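Long-range contacts in intracellular protease/amidase (Salmonella enterica subsp. enterica serovar Typhimurium, PDB 4K2H), which binds zinc ions between its two subunits and, as a member of the DJ-1/PfpI family, may have peptidase activity, though its physiological role is not established: residues Phe15-Ala20 / Val45-Asp50; Ala8-Pro13 / Glu35-Ala40; Gln77-Leu82 / Ala109-Gly114; Ile21-Ile26 / Phe160-Thr165; Ile102-Ser107 / Gly148-Gly153. The protein carries 1 engineered substitution. All blocks are in the same frame, centred on the assembly; numbering follows the deposited sequence. Where two conformers were deposited one is given.

Interaction 1 (Phe15-Ala20 / Val45-Asp50); sequences FEEAEA and VVSYHD. With ZN (zinc ion), chain O.
F15 lays one face of its ring over S47, whose CB sits off toward the rim, 3.8 Å from the ring centroid, in a CH-pi contact. Chi1 of 71° puts CG between the backbone N and the carbonyl carbon; the ring's edge meets V45 O, and CE2 touches V45 CG1, a broad ring suiting this buried junction. F15 O accepts from Y48 N in an almost straight bond of 2.8 Å. E16, the N-cap of helix 17-29, divides its work: OE2 takes the N-H of A18 at 2.8 Å, while OE1 binds the zinc ion at 2.0 Å and faces the edge of the Y48 ring. At this start of the first helix of the DJ-1/PfpI fold, E16, E17 and H49 form a metal site completed by D25 of the second subunit. E17 gives OE2 to the zinc. Its OE1 is gripped twice from the same face of the carboxylate plane, by S47 OG on the anti side (2.7 Å) and by H49 N on the syn side (3.0 Å), which limits rotation. The type I turn from S47 to D50 presents H49, whose ND1 meets the zinc ion at 2.0 Å.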
# COMPACT_ATOMS: atom_id res chain seq x y z
N PHE A 15 -11.51 0.04 5.90
CA PHE A 15 -10.44 -0.95 5.72
C PHE A 15 -9.11 -0.24 5.65
O PHE A 15 -9.04 0.84 5.10
CB PHE A 15 -10.67 -1.78 4.44
CG PHE A 15 -10.46 -1.03 3.13
CD1 PHE A 15 -9.27 -1.14 2.43
CD2 PHE A 15 -11.46 -0.24 2.58
CE1 PHE A 15 -9.06 -0.50 1.23
CE2 PHE A 15 -11.27 0.43 1.38
CZ PHE A 15 -10.08 0.27 0.68
N GLU A 16 -8.06 -0.86 6.21
CA GLU A 16 -6.75 -0.30 6.20
C GLU A 16 -6.20 -0.50 4.80
O GLU A 16 -5.91 -1.63 4.40
CB GLU A 16 -5.84 -0.97 7.24
CG GLU A 16 -4.93 -0.01 7.98
CD GLU A 16 -4.35 1.05 7.06
OE1 GLU A 16 -4.55 2.26 7.34
OE2 GLU A 16 -3.72 0.67 6.04
N GLU A 17 -6.06 0.60 4.05
CA GLU A 17 -5.71 0.51 2.64
C GLU A 17 -4.31 0.03 2.39
O GLU A 17 -4.06 -0.66 1.42
CB GLU A 17 -5.98 1.81 1.91
CG GLU A 17 -5.09 3.02 2.24
CD GLU A 17 -5.16 3.48 3.67
OE1 GLU A 17 -6.28 3.66 4.17
OE2 GLU A 17 -4.06 3.63 4.30
N ALA A 18 -3.38 0.42 3.25
CA ALA A 18 -1.99 0.04 3.03
C ALA A 18 -1.83 -1.49 3.16
O ALA A 18 -1.18 -2.13 2.33
CB ALA A 18 -1.09 0.81 3.99
N GLU A 19 -2.52 -2.07 4.14
CA GLU A 19 -2.46 -3.51 4.39
C GLU A 19 -3.01 -4.28 3.21
O GLU A 19 -2.36 -5.20 2.71
CB GLU A 19 -3.26 -3.89 5.63
CG GLU A 19 -2.70 -3.35 6.93
CD GLU A 19 -3.66 -3.53 8.09
OE1 GLU A 19 -4.70 -4.22 7.96
OE2 GLU A 19 -3.41 -2.94 9.14
N ALA A 20 -4.23 -3.91 2.80
CA ALA A 20 -4.89 -4.48 1.67
C ALA A 20 -4.17 -4.24 0.35
O ALA A 20 -4.06 -5.16 -0.48
CB ALA A 20 -6.31 -3.92 1.56
N VAL A 45 -15.79 1.91 -1.90
CA VAL A 45 -15.57 1.79 -0.46
C VAL A 45 -14.47 2.74 -0.06
O VAL A 45 -13.41 2.80 -0.71
CB VAL A 45 -15.10 0.38 -0.09
CG1 VAL A 45 -15.09 0.22 1.42
CG2 VAL A 45 -15.99 -0.68 -0.72
N VAL A 46 -14.68 3.46 1.03
CA VAL A 46 -13.69 4.42 1.49
C VAL A 46 -12.83 3.82 2.63
O VAL A 46 -13.35 3.35 3.65
CB VAL A 46 -14.38 5.73 1.92
CG1 VAL A 46 -13.38 6.75 2.43
CG2 VAL A 46 -15.12 6.30 0.74
N SER A 47 -11.51 3.83 2.43
CA SER A 47 -10.56 3.26 3.38
C SER A 47 -10.40 4.09 4.66
O SER A 47 -10.84 5.27 4.75
CB SER A 47 -9.17 3.15 2.73
OG SER A 47 -8.48 4.42 2.76
N TYR A 48 -9.71 3.49 5.63
CA TYR A 48 -9.36 4.15 6.90
C TYR A 48 -8.75 5.53 6.70
O TYR A 48 -9.13 6.47 7.35
CB TYR A 48 -8.36 3.26 7.66
CG TYR A 48 -7.88 3.75 9.02
CD1 TYR A 48 -8.65 4.59 9.84
CD2 TYR A 48 -6.65 3.30 9.50
CE1 TYR A 48 -8.18 5.00 11.09
CE2 TYR A 48 -6.17 3.69 10.73
CZ TYR A 48 -6.92 4.54 11.51
OH TYR A 48 -6.39 4.89 12.72
N HIS A 49 -7.75 5.62 5.83
CA HIS A 49 -7.11 6.90 5.50
C HIS A 49 -7.72 7.60 4.28
O HIS A 49 -7.03 8.29 3.54
CB HIS A 49 -5.59 6.72 5.42
CG HIS A 49 -4.98 6.43 6.76
ND1 HIS A 49 -4.37 5.24 7.06
CD2 HIS A 49 -4.95 7.16 7.90
CE1 HIS A 49 -4.01 5.24 8.32
NE2 HIS A 49 -4.32 6.40 8.85
N ASP A 50 -9.03 7.44 4.12
CA ASP A 50 -9.85 8.21 3.20
C ASP A 50 -9.59 8.06 1.73
O ASP A 50 -9.76 9.00 0.99
CB ASP A 50 -9.80 9.70 3.53
CG ASP A 50 -10.46 10.00 4.82
OD1 ASP A 50 -11.54 9.41 5.09
OD2 ASP A 50 -9.90 10.84 5.57
ZN ZN O . -3.84 3.57 6.06

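Interaction 2 (Ala8-Pro13 / Glu35-Ala40); sequences AVLLAP and ETLACA
V9 and L11 bond to E35 and L37 through three backbone hydrogen bonds that join neighbouring parallel strands of a beta-alpha-beta unit, strand 6-11, helix 17-29 and strand 33-38, in the central sheet of the DJ-1/PfpI fold. V9 N gives its hydrogen to E35 O at 2.9 Å, V9 O takes that of L37 N at 2.8 Å, and L11 N reaches L37 O at 2.8 Å. The strands are twisted by 30° against each other.

Side chains alternate between the two faces. On one, A8 CB meets L37 CD1 at 3.9 Å, L10 CD2 lies near L37 CB, and C39 SG comes within 4.0 Å of L10 CB; a small residue at A8 leaves space for the branched tip of L37. On the other, L11 CD1 touches T36 CB at 3.8 Å. There the beta-branched T36 offers a methyl to the apolar side while its OG1 is bonded to D56 N.

Farther out, F91 of helix 86-97 covers A8, L10 and L37, and L82 of helix 76-83 packs on L10 and C39. Behind the opposite face, L24 of helix 17-29 lies on T36. Past A38 the backbones part, and a water molecule spans the opening, donating to L11 O at 2.7 Å and accepting from C39 N at 2.9 Å.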
# COMPACT_ATOMS: atom_id res chain seq x y z
N ALA A 8 -9.68 -13.63 -2.55
CA ALA A 8 -10.66 -12.57 -2.25
C ALA A 8 -10.11 -11.64 -1.16
O ALA A 8 -9.64 -12.11 -0.11
CB ALA A 8 -11.99 -13.17 -1.79
N VAL A 9 -10.15 -10.34 -1.40
CA VAL A 9 -9.73 -9.37 -0.38
C VAL A 9 -11.01 -8.65 0.00
O VAL A 9 -11.68 -8.05 -0.85
CB VAL A 9 -8.69 -8.38 -0.92
CG1 VAL A 9 -8.28 -7.33 0.13
CG2 VAL A 9 -7.46 -9.12 -1.41
N LEU A 10 -11.39 -8.74 1.27
CA LEU A 10 -12.64 -8.14 1.70
C LEU A 10 -12.40 -6.69 2.09
O LEU A 10 -11.50 -6.38 2.87
CB LEU A 10 -13.26 -8.90 2.88
CG LEU A 10 -13.50 -10.40 2.66
CD1 LEU A 10 -14.32 -10.96 3.80
CD2 LEU A 10 -14.18 -10.70 1.35
N LEU A 11 -13.24 -5.82 1.55
CA LEU A 11 -13.10 -4.39 1.77
C LEU A 11 -14.34 -3.81 2.45
O LEU A 11 -15.31 -3.52 1.78
CB LEU A 11 -12.84 -3.68 0.45
CG LEU A 11 -11.58 -4.04 -0.34
CD1 LEU A 11 -11.41 -3.09 -1.52
CD2 LEU A 11 -10.32 -4.05 0.52
N ALA A 12 -14.29 -3.60 3.75
CA ALA A 12 -15.39 -2.95 4.46
C ALA A 12 -15.09 -1.45 4.63
O ALA A 12 -13.94 -1.04 4.48
CB ALA A 12 -15.61 -3.61 5.81
N PRO A 13 -16.11 -0.62 4.94
CA PRO A 13 -15.78 0.81 5.12
C PRO A 13 -14.78 0.98 6.22
O PRO A 13 -14.92 0.35 7.28
CB PRO A 13 -17.17 1.46 5.44
CG PRO A 13 -18.14 0.57 4.72
CD PRO A 13 -17.57 -0.83 4.90
N GLU A 35 -9.54 -10.82 -6.43
CA GLU A 35 -10.79 -10.04 -6.49
C GLU A 35 -11.02 -9.29 -5.20
O GLU A 35 -11.09 -9.89 -4.14
CB GLU A 35 -11.98 -10.94 -6.75
CG GLU A 35 -12.55 -10.85 -8.15
CD GLU A 35 -13.90 -11.53 -8.28
OE1 GLU A 35 -14.36 -12.23 -7.36
OE2 GLU A 35 -14.52 -11.33 -9.33
N THR A 36 -11.10 -7.97 -5.29
CA THR A 36 -11.51 -7.16 -4.15
C THR A 36 -13.04 -7.26 -4.06
O THR A 36 -13.76 -7.13 -5.06
CB THR A 36 -11.06 -5.68 -4.30
OG1 THR A 36 -11.51 -5.16 -5.55
CG2 THR A 36 -9.59 -5.58 -4.31
N LEU A 37 -13.54 -7.54 -2.87
CA LEU A 37 -14.96 -7.66 -2.66
C LEU A 37 -15.40 -6.70 -1.58
O LEU A 37 -14.92 -6.76 -0.44
CB LEU A 37 -15.30 -9.09 -2.23
CG LEU A 37 -14.87 -10.20 -3.21
CD1 LEU A 37 -15.37 -11.57 -2.74
CD2 LEU A 37 -15.33 -9.97 -4.65
N ALA A 38 -16.35 -5.84 -1.91
CA ALA A 38 -17.01 -5.01 -0.91
C ALA A 38 -18.06 -5.83 -0.19
O ALA A 38 -18.54 -6.81 -0.72
CB ALA A 38 -17.67 -3.80 -1.57
N CYS A 39 -18.45 -5.43 1.00
CA CYS A 39 -19.23 -6.35 1.84
C CYS A 39 -20.71 -6.09 1.98
O CYS A 39 -21.46 -6.97 2.41
CB CYS A 39 -18.55 -6.47 3.19
SG CYS A 39 -16.90 -7.15 2.90
N ALA A 40 -21.16 -4.90 1.61
CA ALA A 40 -22.58 -4.63 1.65
C ALA A 40 -23.04 -4.26 0.23
O ALA A 40 -22.67 -4.94 -0.74
CB ALA A 40 -22.87 -3.54 2.68
O HOH W 1 -17.91 -2.73 1.89

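Interaction 3 (Gln77-Leu82 / Ala109-Gly114); sequences QGSANL and AARVLG
V112 pushes CG2 into the angle between S79 and L82, where two helices of the alpha/beta sandwich, 76-83 and 108-114, run side by side. Their short axes differ by only 3° in direction and pass 8.3 Å apart. This half of the contact is tight and largely apolar: V112 CG2 lies 3.7 Å from L82 CB and equally 3.7 Å from the backbone carbonyl oxygen S79 O, with L82 CD1 a little farther off. V112 has CG1 anti to its backbone N (chi1 -172°), which leaves CG2 to face the other helix, and a short branched residue fills the narrow gap without forcing the backbones apart. S79 suits the same gap because it is small, and its CA comes within 5.9 Å of that of R111. Its buried hydroxyl is not left to the apolar neighbours: OG is hydrogen-bonded to S107 OG and to G75 O.

The solvent side is looser. R111 brings CG alongside S79, 3.5 Å from OG, a contact of the aliphatic chain. A bend at chi2 (-75°) then redirects CD, and the guanidinium finishes beside the N-terminal turn of helix 76-83, where NH1 makes a weak hydrogen bond to P76 O. A flexible chain with a charged end fits such a margin. A80, exposed here, contributes little more than CB, 4.4 Å from R111 NH1.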
# COMPACT_ATOMS: atom_id res chain seq x y z
N GLN A 77 -12.33 0.77 12.18
CA GLN A 77 -13.69 0.59 11.67
C GLN A 77 -13.78 -0.53 10.65
O GLN A 77 -14.82 -1.13 10.51
CB GLN A 77 -14.26 1.85 11.05
CG GLN A 77 -14.65 2.90 12.08
CD GLN A 77 -13.44 3.53 12.67
OE1 GLN A 77 -12.63 4.12 11.95
NE2 GLN A 77 -13.26 3.39 13.97
N GLY A 78 -12.73 -0.78 9.90
CA GLY A 78 -12.80 -1.81 8.90
C GLY A 78 -13.10 -3.14 9.57
O GLY A 78 -13.98 -3.86 9.17
N SER A 79 -12.35 -3.46 10.60
CA SER A 79 -12.49 -4.76 11.21
C SER A 79 -13.81 -4.82 12.02
O SER A 79 -14.51 -5.82 11.96
CB SER A 79 -11.23 -5.13 11.98
OG SER A 79 -11.00 -4.21 12.99
N ALA A 80 -14.23 -3.73 12.65
CA ALA A 80 -15.55 -3.67 13.28
C ALA A 80 -16.67 -3.86 12.26
O ALA A 80 -17.65 -4.55 12.54
CB ALA A 80 -15.75 -2.36 14.05
N ASN A 81 -16.53 -3.27 11.08
CA ASN A 81 -17.57 -3.41 10.07
C ASN A 81 -17.56 -4.82 9.45
O ASN A 81 -18.61 -5.38 9.16
CB ASN A 81 -17.47 -2.33 8.99
CG ASN A 81 -17.83 -0.94 9.51
OD1 ASN A 81 -18.68 -0.78 10.37
ND2 ASN A 81 -17.17 0.08 8.96
N LEU A 82 -16.39 -5.43 9.27
CA LEU A 82 -16.38 -6.86 8.88
C LEU A 82 -17.11 -7.71 9.90
O LEU A 82 -17.95 -8.53 9.54
CB LEU A 82 -14.95 -7.40 8.72
CG LEU A 82 -14.18 -6.89 7.51
CD1 LEU A 82 -12.72 -7.31 7.55
CD2 LEU A 82 -14.80 -7.35 6.21
N ALA A 109 -7.76 -10.45 13.13
CA ALA A 109 -7.85 -11.74 13.82
C ALA A 109 -8.60 -11.62 15.16
O ALA A 109 -9.42 -12.48 15.51
CB ALA A 109 -6.46 -12.33 14.03
N ALA A 110 -8.34 -10.56 15.91
CA ALA A 110 -9.04 -10.38 17.17
C ALA A 110 -10.49 -9.97 16.92
O ALA A 110 -11.43 -10.60 17.44
CB ALA A 110 -8.33 -9.34 18.01
N ARG A 111 -10.67 -8.93 16.11
CA ARG A 111 -11.99 -8.29 15.92
C ARG A 111 -12.95 -9.06 15.07
O ARG A 111 -14.15 -8.90 15.25
CB ARG A 111 -11.86 -6.91 15.28
CG ARG A 111 -11.10 -5.90 16.11
CD ARG A 111 -11.91 -5.38 17.27
NE ARG A 111 -11.25 -4.21 17.83
CZ ARG A 111 -11.24 -3.00 17.26
NH1 ARG A 111 -11.90 -2.75 16.11
NH2 ARG A 111 -10.58 -2.02 17.85
N VAL A 112 -12.47 -9.85 14.12
CA VAL A 112 -13.39 -10.55 13.24
C VAL A 112 -13.50 -12.02 13.66
O VAL A 112 -14.61 -12.54 13.85
CB VAL A 112 -13.00 -10.43 11.74
CG1 VAL A 112 -14.08 -11.01 10.86
CG2 VAL A 112 -12.77 -8.98 11.33
N LEU A 113 -12.38 -12.70 13.81
CA LEU A 113 -12.43 -14.13 14.12
C LEU A 113 -12.57 -14.35 15.63
O LEU A 113 -13.46 -15.09 16.06
CB LEU A 113 -11.19 -14.84 13.59
CG LEU A 113 -10.88 -14.56 12.12
CD1 LEU A 113 -9.72 -15.40 11.64
CD2 LEU A 113 -12.12 -14.80 11.28
N GLY A 114 -11.71 -13.72 16.42
CA GLY A 114 -11.69 -13.93 17.87
C GLY A 114 -12.97 -13.43 18.54
O GLY A 114 -13.59 -14.13 19.33

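Interaction 4 (Ile21-Ile26 / Phe160-Thr165); sequences IVTLDI and FDFALT. With ZN (zinc ion), chain P.
V22 plants CG1 on one face of the F160 ring, where two helices of the same layer of the alpha/beta sandwich, 17-29 and 159-171, pack at -37° with their short axes 8.9 Å apart. The methyl stands anti to the backbone N (chi1 176°), offset toward the ring's rim, and meets CE1 at 3.4 Å in a CH-pi contact. I26 CD1 comes to the edge of the same ring.

The other branch of I26, CG2, reaches L164 CD2 at 3.7 Å, while its branch point CB rests 3.8 Å from A163 CB. A163 suits the centre because its lone methyl lets its CA approach that of T23 to 5.0 Å. F162, with CG anti to the backbone N (chi1 167°), turns the edge of its ring to T23 OG1, 3.7 Å from CE2; that hydroxyl is satisfied by E19 O, which makes threonine acceptable in this buried place.

D25 is turned to the dimer interface instead. A carboxylate there can serve two partners: OD2 forms a salt bridge with R29, and OD1 binds a zinc ion held by E16, E17 and H49 of the second subunit, at 2.1 Å.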
# COMPACT_ATOMS: atom_id res chain seq x y z
N ILE A 21 -3.74 -3.02 0.10
CA ILE A 21 -3.14 -2.73 -1.21
C ILE A 21 -1.77 -3.39 -1.41
O ILE A 21 -1.50 -3.86 -2.51
CB ILE A 21 -3.05 -1.22 -1.52
CG1 ILE A 21 -4.43 -0.61 -1.82
CG2 ILE A 21 -2.13 -0.96 -2.70
CD1 ILE A 21 -5.59 -1.59 -1.90
N VAL A 22 -0.92 -3.43 -0.37
CA VAL A 22 0.39 -4.10 -0.53
C VAL A 22 0.14 -5.58 -0.81
O VAL A 22 0.75 -6.14 -1.72
CB VAL A 22 1.35 -3.87 0.65
CG1 VAL A 22 2.66 -4.66 0.49
CG2 VAL A 22 1.72 -2.41 0.78
N THR A 23 -0.81 -6.20 -0.10
CA THR A 23 -1.07 -7.62 -0.28
C THR A 23 -1.57 -7.89 -1.69
O THR A 23 -1.19 -8.85 -2.36
CB THR A 23 -2.11 -8.16 0.72
OG1 THR A 23 -1.73 -7.82 2.05
CG2 THR A 23 -2.25 -9.69 0.62
N LEU A 24 -2.46 -7.02 -2.14
CA LEU A 24 -2.99 -7.15 -3.47
C LEU A 24 -1.90 -6.96 -4.53
O LEU A 24 -1.82 -7.69 -5.51
CB LEU A 24 -4.12 -6.13 -3.62
CG LEU A 24 -4.79 -6.18 -4.95
CD1 LEU A 24 -6.25 -5.83 -4.73
CD2 LEU A 24 -4.07 -5.26 -5.93
N ASP A 25 -1.06 -5.96 -4.34
CA ASP A 25 0.04 -5.72 -5.28
C ASP A 25 0.96 -6.96 -5.37
O ASP A 25 1.33 -7.41 -6.46
CB ASP A 25 0.80 -4.46 -4.85
CG ASP A 25 2.16 -4.34 -5.47
OD1 ASP A 25 2.29 -3.52 -6.37
OD2 ASP A 25 3.14 -5.02 -5.03
N ILE A 26 1.34 -7.51 -4.23
CA ILE A 26 2.27 -8.66 -4.24
C ILE A 26 1.63 -9.83 -4.98
O ILE A 26 2.23 -10.38 -5.92
CB ILE A 26 2.65 -9.08 -2.81
CG1 ILE A 26 3.43 -7.96 -2.12
CG2 ILE A 26 3.44 -10.38 -2.79
CD1 ILE A 26 4.72 -7.59 -2.81
N PHE A 160 4.66 -7.01 3.95
CA PHE A 160 5.39 -7.71 2.88
C PHE A 160 5.59 -9.17 3.26
O PHE A 160 5.33 -10.07 2.45
CB PHE A 160 6.71 -7.01 2.56
CG PHE A 160 6.54 -5.71 1.79
CD1 PHE A 160 6.10 -5.72 0.46
CD2 PHE A 160 6.85 -4.47 2.37
CE1 PHE A 160 5.95 -4.54 -0.25
CE2 PHE A 160 6.70 -3.29 1.66
CZ PHE A 160 6.24 -3.32 0.35
N ASP A 161 6.02 -9.40 4.50
CA ASP A 161 6.25 -10.76 4.96
C ASP A 161 4.94 -11.56 4.88
O ASP A 161 4.94 -12.71 4.39
CB ASP A 161 6.82 -10.78 6.38
CG ASP A 161 7.39 -12.13 6.76
OD1 ASP A 161 7.33 -13.05 5.91
OD2 ASP A 161 7.90 -12.28 7.89
N PHE A 162 3.85 -10.95 5.32
CA PHE A 162 2.52 -11.56 5.28
C PHE A 162 2.11 -11.92 3.86
O PHE A 162 1.68 -13.06 3.60
CB PHE A 162 1.51 -10.60 5.94
CG PHE A 162 0.06 -10.95 5.69
CD1 PHE A 162 -0.61 -11.87 6.50
CD2 PHE A 162 -0.65 -10.32 4.67
CE1 PHE A 162 -1.95 -12.17 6.28
CE2 PHE A 162 -1.99 -10.60 4.46
CZ PHE A 162 -2.63 -11.55 5.26
N ALA A 163 2.26 -10.96 2.95
CA ALA A 163 1.89 -11.15 1.56
C ALA A 163 2.77 -12.21 0.85
O ALA A 163 2.26 -13.06 0.12
CB ALA A 163 1.96 -9.82 0.81
N LEU A 164 4.08 -12.14 1.08
CA LEU A 164 4.99 -13.12 0.44
C LEU A 164 4.71 -14.52 0.98
O LEU A 164 4.60 -15.46 0.22
CB LEU A 164 6.44 -12.69 0.58
CG LEU A 164 6.74 -11.35 -0.11
CD1 LEU A 164 8.05 -10.79 0.39
CD2 LEU A 164 6.75 -11.41 -1.64
N THR A 165 4.50 -14.64 2.28
CA THR A 165 4.18 -15.93 2.89
C THR A 165 2.88 -16.52 2.38
O THR A 165 2.83 -17.70 1.99
CB THR A 165 4.12 -15.83 4.42
OG1 THR A 165 5.38 -15.35 4.85
CG2 THR A 165 3.88 -17.19 5.07
ZN ZN P . 0.91 -2.53 -7.62

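Interaction 5 (Ile102-Ser107 / Gly148-Gly153); sequences ICPIAS and GNLISG. Engineered in segment 102-107: A106 (natural residue Cys).
I102 opens the backbone pairing, its N donating to N149 O at 2.8 Å. I102 O accepts from I151 N, P104 O takes the hydrogen of G153 N at 2.9 Å in a bent bond (139°), and A106 N binds G153 O at 2.9 Å. P104 has no N-H to give to I151 O; its CD sits there instead, 3.4 Å away.

CA-H...O contacts fill in between these bonds, C103 CA lying just 3.0 Å from I151 O and S152 CA 3.1 Å from P104 O.

Strand 150-153 runs parallel to 101-104, at 13°, and through these bonds lies alongside that edge strand of the main sheet. Past P104 the chain enters the sharp turn known in this family as the nucleophile elbow. A106 is an engineered alanine where the natural protein has cysteine, and its backbone has positive phi (64°). G153, without a side chain, leaves room for I105 alongside.

Among apolar contacts, L150 CD1 touches P104 CD at 3.8 Å and also approaches I102 CB; this single methyl, at the end of a long side chain, serves both neighbours. On the other side C103 SG lies 4.2 Å from I151 CB, and C103 also packs against F162 of helix 159-171.

The polar side chains find partners beyond the two segments: N149 ND2 is bonded to K100 O and D96 OD1, and S152 OG to V125 N.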
# COMPACT_ATOMS: atom_id res chain seq x y z
N ILE A 102 -7.48 -18.53 5.45
CA ILE A 102 -8.08 -17.35 6.08
C ILE A 102 -6.93 -16.52 6.58
O ILE A 102 -6.10 -16.98 7.41
CB ILE A 102 -8.97 -17.75 7.25
CG1 ILE A 102 -9.93 -18.86 6.83
CG2 ILE A 102 -9.67 -16.54 7.84
CD1 ILE A 102 -10.79 -18.52 5.64
N CYS A 103 -6.86 -15.31 6.07
CA CYS A 103 -5.67 -14.51 6.20
C CYS A 103 -5.98 -13.12 6.72
O CYS A 103 -6.04 -12.14 5.93
CB CYS A 103 -4.98 -14.40 4.86
SG CYS A 103 -4.79 -15.96 3.99
N PRO A 104 -6.14 -13.01 8.04
CA PRO A 104 -6.29 -11.75 8.71
C PRO A 104 -4.99 -11.05 9.00
O PRO A 104 -3.96 -11.69 9.31
CB PRO A 104 -6.95 -12.13 10.03
CG PRO A 104 -6.35 -13.46 10.33
CD PRO A 104 -6.36 -14.13 8.97
N ILE A 105 -5.05 -9.72 8.92
CA ILE A 105 -3.94 -8.91 9.30
C ILE A 105 -4.33 -7.86 10.33
O ILE A 105 -5.46 -7.31 10.33
CB ILE A 105 -3.25 -8.30 8.07
CG1 ILE A 105 -2.22 -7.24 8.50
CG2 ILE A 105 -4.22 -7.66 7.11
CD1 ILE A 105 -0.94 -7.31 7.71
N ALA A 106 -3.40 -7.59 11.23
CA ALA A 106 -3.51 -6.47 12.18
C ALA A 106 -4.69 -6.70 13.13
O ALA A 106 -4.73 -7.73 13.78
CB ALA A 106 -3.59 -5.13 11.46
N SER A 107 -5.65 -5.78 13.24
CA SER A 107 -6.76 -5.98 14.19
C SER A 107 -7.70 -7.14 13.85
O SER A 107 -8.43 -7.59 14.73
CB SER A 107 -7.56 -4.68 14.40
OG SER A 107 -8.40 -4.38 13.30
N GLY A 148 -2.31 -24.30 10.33
CA GLY A 148 -3.27 -24.91 9.42
C GLY A 148 -3.59 -23.96 8.28
O GLY A 148 -2.69 -23.46 7.63
N ASN A 149 -4.86 -23.68 8.06
CA ASN A 149 -5.28 -22.79 6.99
C ASN A 149 -5.45 -21.30 7.45
O ASN A 149 -6.01 -20.47 6.74
CB ASN A 149 -6.55 -23.32 6.34
CG ASN A 149 -7.73 -23.38 7.32
OD1 ASN A 149 -7.56 -23.77 8.49
ND2 ASN A 149 -8.93 -22.97 6.86
N LEU A 150 -4.95 -20.99 8.65
CA LEU A 150 -5.01 -19.63 9.20
C LEU A 150 -3.62 -19.03 9.12
O LEU A 150 -2.67 -19.56 9.73
CB LEU A 150 -5.47 -19.70 10.65
CG LEU A 150 -5.68 -18.34 11.31
CD1 LEU A 150 -6.80 -17.50 10.68
CD2 LEU A 150 -5.96 -18.62 12.77
N ILE A 151 -3.49 -17.99 8.30
CA ILE A 151 -2.26 -17.24 8.14
C ILE A 151 -2.54 -15.79 8.58
O ILE A 151 -3.30 -15.07 7.92
CB ILE A 151 -1.78 -17.25 6.66
CG1 ILE A 151 -1.58 -18.69 6.20
CG2 ILE A 151 -0.50 -16.45 6.47
CD1 ILE A 151 -0.88 -18.84 4.86
N SER A 152 -1.95 -15.38 9.69
CA SER A 152 -2.19 -14.05 10.24
C SER A 152 -0.95 -13.19 10.17
O SER A 152 0.16 -13.69 10.13
CB SER A 152 -2.70 -14.15 11.69
OG SER A 152 -1.84 -14.94 12.50
N GLY A 153 -1.17 -11.88 10.14
CA GLY A 153 -0.11 -10.89 9.94
C GLY A 153 -0.25 -9.93 11.09
O GLY A 153 -1.35 -9.61 11.48

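Along the chain, interactions 1 and 2 interlock, because helix 17-29, which starts in interaction 1, joins the two strands of interaction 2; their centres are 11 Å apart and V45 packs on A12 and A38. Interaction 4 uses the next turns of that helix and brings in helix 159-171, late in the chain. Interactions 3 and 5 also alternate in sequence, linked by strand 101-104 leading into helix 108-114, and the S79 and S107 hydroxyls meet. Interactions 3 and 4, 19 Å apart, lie on opposite sides of the chain's centre. E19 connects interaction 1 with A106 of interaction 5. Interactions 1 and 4 both face the second subunit, so the zinc sites join the dimer.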